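Local coordinates for phosphatidylethanolamine-binding protein, putative (Plasmodium falciparum, PDB 2R77) that probably binds phosphatidylethanolamine and may regulate protein kinases, at residues M90-Y95 and G170-T175. Numbering follows the deposited sequence.
Sequences MVDPDY and GEKYIT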
ATOM      1  N   MET A  90       0.661   1.515   2.655  1.00 12.32           N
ATOM      2  CA  MET A  90       1.853   1.303   1.829  1.00 12.58           C
ATOM      3  C   MET A  90       2.595   0.152   2.452  1.00 11.12           C
ATOM      4  O   MET A  90       2.881   0.189   3.649  1.00 11.99           O
ATOM      5  CB  MET A  90       2.801   2.507   1.771  1.00 12.62           C
ATOM      6  CG  MET A  90       3.904   2.272   0.699  1.00 15.20           C
ATOM      7  SD  MET A  90       5.043   3.673   0.453  1.00 18.60           S
ATOM      8  CE  MET A  90       6.449   3.275   1.515  1.00 20.46           C
ATOM      9  N   VAL A  91       2.896  -0.863   1.636  1.00 10.85           N
ATOM     10  CA  VAL A  91       3.547  -2.091   2.123  0.50 10.82           C
ATOM     11  C   VAL A  91       4.615  -2.570   1.170  1.00 10.88           C
ATOM     12  O   VAL A  91       4.475  -2.467  -0.060  1.00 11.59           O
ATOM     13  CB  VAL A  91       2.563  -3.283   2.362  0.50 10.94           C
ATOM     14  CG1 VAL A  91       1.494  -2.924   3.387  0.50 13.29           C
ATOM     15  CG2 VAL A  91       1.933  -3.773   1.033  0.50  8.06           C
ATOM     16  N   ASP A  92       5.698  -3.076   1.753  1.00 11.22           N
ATOM     17  CA  ASP A  92       6.745  -3.763   0.987  1.00 11.65           C
ATOM     18  C   ASP A  92       6.490  -5.274   1.103  1.00 11.77           C
ATOM     19  O   ASP A  92       6.677  -5.841   2.149  1.00 11.83           O
ATOM     20  CB  ASP A  92       8.123  -3.422   1.582  1.00 11.48           C
ATOM     21  CG  ASP A  92       9.257  -4.096   0.833  1.00 13.01           C
ATOM     22  OD1 ASP A  92       8.987  -4.872  -0.130  1.00 14.33           O
ATOM     23  OD2 ASP A  92      10.414  -3.846   1.221  1.00 14.42           O
ATOM     24  N   PRO A  93       6.038  -5.917   0.021  1.00 11.75           N
ATOM     25  CA  PRO A  93       5.723  -7.359   0.122  1.00 11.08           C
ATOM     26  C   PRO A  93       6.974  -8.226  -0.113  1.00 11.18           C
ATOM     27  O   PRO A  93       6.861  -9.471  -0.183  1.00 10.87           O
ATOM     28  CB  PRO A  93       4.723  -7.560  -1.018  1.00 12.37           C
ATOM     29  CG  PRO A  93       5.262  -6.648  -2.070  1.00 11.81           C
ATOM     30  CD  PRO A  93       5.772  -5.404  -1.334  1.00 11.72           C
ATOM     31  N   ASP A  94       8.139  -7.574  -0.221  1.00 10.72           N
ATOM     32  CA  ASP A  94       9.393  -8.260  -0.588  1.00 10.40           C
ATOM     33  C   ASP A  94      10.446  -8.133   0.501  1.00 11.29           C
ATOM     34  O   ASP A  94      11.638  -7.860   0.254  1.00 12.28           O
ATOM     35  CB  ASP A  94       9.874  -7.772  -1.956  1.00 11.23           C
ATOM     36  CG  ASP A  94       8.956  -8.222  -3.080  1.00 10.20           C
ATOM     37  OD1 ASP A  94       8.643  -9.445  -3.136  1.00 11.79           O
ATOM     38  OD2 ASP A  94       8.559  -7.384  -3.923  1.00 11.59           O
ATOM     39  N   TYR A  95       9.989  -8.372   1.727  1.00 11.87           N
ATOM     40  CA  TYR A  95      10.862  -8.202   2.890  1.00 13.18           C
ATOM     41  C   TYR A  95      11.207  -9.571   3.489  1.00 13.31           C
ATOM     42  O   TYR A  95      10.308 -10.320   3.860  1.00 13.51           O
ATOM     43  CB  TYR A  95      10.178  -7.331   3.933  1.00 13.44           C
ATOM     44  CG  TYR A  95      10.962  -7.263   5.205  1.00 14.11           C
ATOM     45  CD1 TYR A  95      12.111  -6.483   5.287  1.00 12.11           C
ATOM     46  CD2 TYR A  95      10.573  -8.001   6.314  1.00 15.51           C
ATOM     47  CE1 TYR A  95      12.865  -6.417   6.474  1.00 13.92           C
ATOM     48  CE2 TYR A  95      11.317  -7.969   7.496  1.00 16.41           C
ATOM     49  CZ  TYR A  95      12.469  -7.156   7.566  1.00 16.55           C
ATOM     50  OH  TYR A  95      13.231  -7.091   8.734  1.00 19.85           O
ATOM     51  N   GLY A 170      11.071  -1.835  16.519  1.00 22.96           N
ATOM     52  CA  GLY A 170      12.429  -1.452  16.102  1.00 21.88           C
ATOM     53  C   GLY A 170      12.481  -0.808  14.721  1.00 21.00           C
ATOM     54  O   GLY A 170      11.634   0.024  14.395  1.00 22.03           O
ATOM     55  N   GLU A 171      13.492  -1.186  13.941  1.00 18.86           N
ATOM     56  CA  GLU A 171      13.756  -0.614  12.608  1.00 17.74           C
ATOM     57  C   GLU A 171      13.887  -1.709  11.574  1.00 16.30           C
ATOM     58  O   GLU A 171      14.515  -2.745  11.822  1.00 14.60           O
ATOM     59  CB  GLU A 171      15.055   0.207  12.606  1.00 17.65           C
ATOM     60  CG  GLU A 171      14.990   1.490  13.441  1.00 20.60           C
ATOM     61  CD  GLU A 171      16.166   2.406  13.140  1.00 21.01           C
ATOM     62  OE1 GLU A 171      17.255   2.186  13.695  1.00 25.50           O
ATOM     63  OE2 GLU A 171      15.980   3.341  12.344  1.00 27.49           O
ATOM     64  N   LYS A 172      13.321  -1.459  10.389  1.00 14.28           N
ATOM     65  CA  LYS A 172      13.330  -2.427   9.303  1.00 14.69           C
ATOM     66  C   LYS A 172      14.758  -2.923   9.054  1.00 14.24           C
ATOM     67  O   LYS A 172      15.678  -2.105   8.891  1.00 14.82           O
ATOM     68  CB  LYS A 172      12.738  -1.774   8.040  1.00 13.85           C
ATOM     69  CG  LYS A 172      12.402  -2.753   6.895  1.00 14.78           C
ATOM     70  CD  LYS A 172      11.760  -2.035   5.735  1.00 13.83           C
ATOM     71  CE  LYS A 172      11.493  -2.995   4.584  1.00 11.97           C
ATOM     72  NZ  LYS A 172      10.863  -2.304   3.412  1.00 12.11           N
ATOM     73  N   TYR A 173      14.906  -4.255   8.999  1.00 14.21           N
ATOM     74  CA  TYR A 173      16.201  -4.959   8.834  1.00 15.91           C
ATOM     75  C   TYR A 173      17.096  -4.991  10.074  1.00 18.26           C
ATOM     76  O   TYR A 173      17.820  -5.973  10.286  1.00 20.08           O
ATOM     77  CB  TYR A 173      17.022  -4.424   7.650  1.00 15.71           C
ATOM     78  CG  TYR A 173      16.443  -4.732   6.275  1.00 15.15           C
ATOM     79  CD1 TYR A 173      16.580  -6.010   5.689  1.00 11.03           C
ATOM     80  CD2 TYR A 173      15.740  -3.760   5.569  1.00 14.78           C
ATOM     81  CE1 TYR A 173      16.044  -6.278   4.421  1.00 15.06           C
ATOM     82  CE2 TYR A 173      15.227  -4.013   4.312  1.00 15.99           C
ATOM     83  CZ  TYR A 173      15.367  -5.269   3.746  1.00 15.53           C
ATOM     84  OH  TYR A 173      14.832  -5.483   2.499  1.00 15.86           O
ATOM     85  N   ILE A 174      17.060  -3.932  10.876  1.00 19.45           N
ATOM     86  CA  ILE A 174      17.965  -3.839  12.034  1.00 21.32           C
ATOM     87  C   ILE A 174      17.552  -4.789  13.146  1.00 23.10           C
ATOM     88  O   ILE A 174      18.399  -5.478  13.741  1.00 22.62           O
ATOM     89  CB  ILE A 174      18.111  -2.386  12.521  1.00 21.84           C
ATOM     90  CG1 ILE A 174      18.729  -1.542  11.405  1.00 21.28           C
ATOM     91  CG2 ILE A 174      18.998  -2.325  13.779  1.00 21.10           C
ATOM     92  CD1 ILE A 174      20.111  -2.049  10.918  1.00 23.28           C
ATOM     93  N   THR A 175      16.246  -4.826  13.387  1.00 24.40           N
ATOM     94  CA  THR A 175      15.631  -5.690  14.385  1.00 27.04           C
ATOM     95  C   THR A 175      14.837  -6.794  13.695  1.00 27.50           C
ATOM     96  O   THR A 175      14.188  -6.559  12.671  1.00 27.70           O
ATOM     97  CB  THR A 175      14.708  -4.885  15.315  1.00 27.53           C
ATOM     98  OG1 THR A 175      15.492  -3.966  16.095  1.00 31.66           O
ATOM     99  CG2 THR A 175      13.952  -5.807  16.273  1.00 27.35           C
TER
HETATM  100  O   HOH W   1      13.019  -5.335  10.792  1.00 32.33           O
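Lys172 NZ is gripped by three acceptors: Asp92 OD2 across the contact, at 2.7 Å in a salt bridge that uses the anti lone pair of the carboxylate oxygen, and His108 NE2 and Pro136 O. OD2 is held a second time by His145 ND1, so several bonds grip both atoms of this buried pair. The other carboxylate oxygen, OD1, accepts from Asp94 N at 2.8 Å from 47° above the carboxylate plane, an Asx turn that, with the bonds to OD2, restrains the carboxylate where the strand turns its corner. In Lys172, CG lies anti to the backbone N (chi1 -168°) and the chain beyond is fully extended, which carries NZ to the carboxylate; this chain slides past the Tyr95 side chain in the opposite direction, with CE 3.6 Å from Tyr95 CD1. Beside it, Tyr95 CE1 sits over the centre of the Tyr173 ring, an edge-to-face pair with planes at 67° and centroids 4.9 Å apart. Tyr173 OH bonds to Pro96 O. Beyond the rings, Tyr95 OH donates to a water 2.7 Å away, which in turn donates to Thr175 O and, at 3.2 Å, Glu171 O. Where strand 84-95 ends beside the 170-175 loop, the Asp92, His108 and His145 grouping is consistent with the anion-binding pocket known from PEBP relatives.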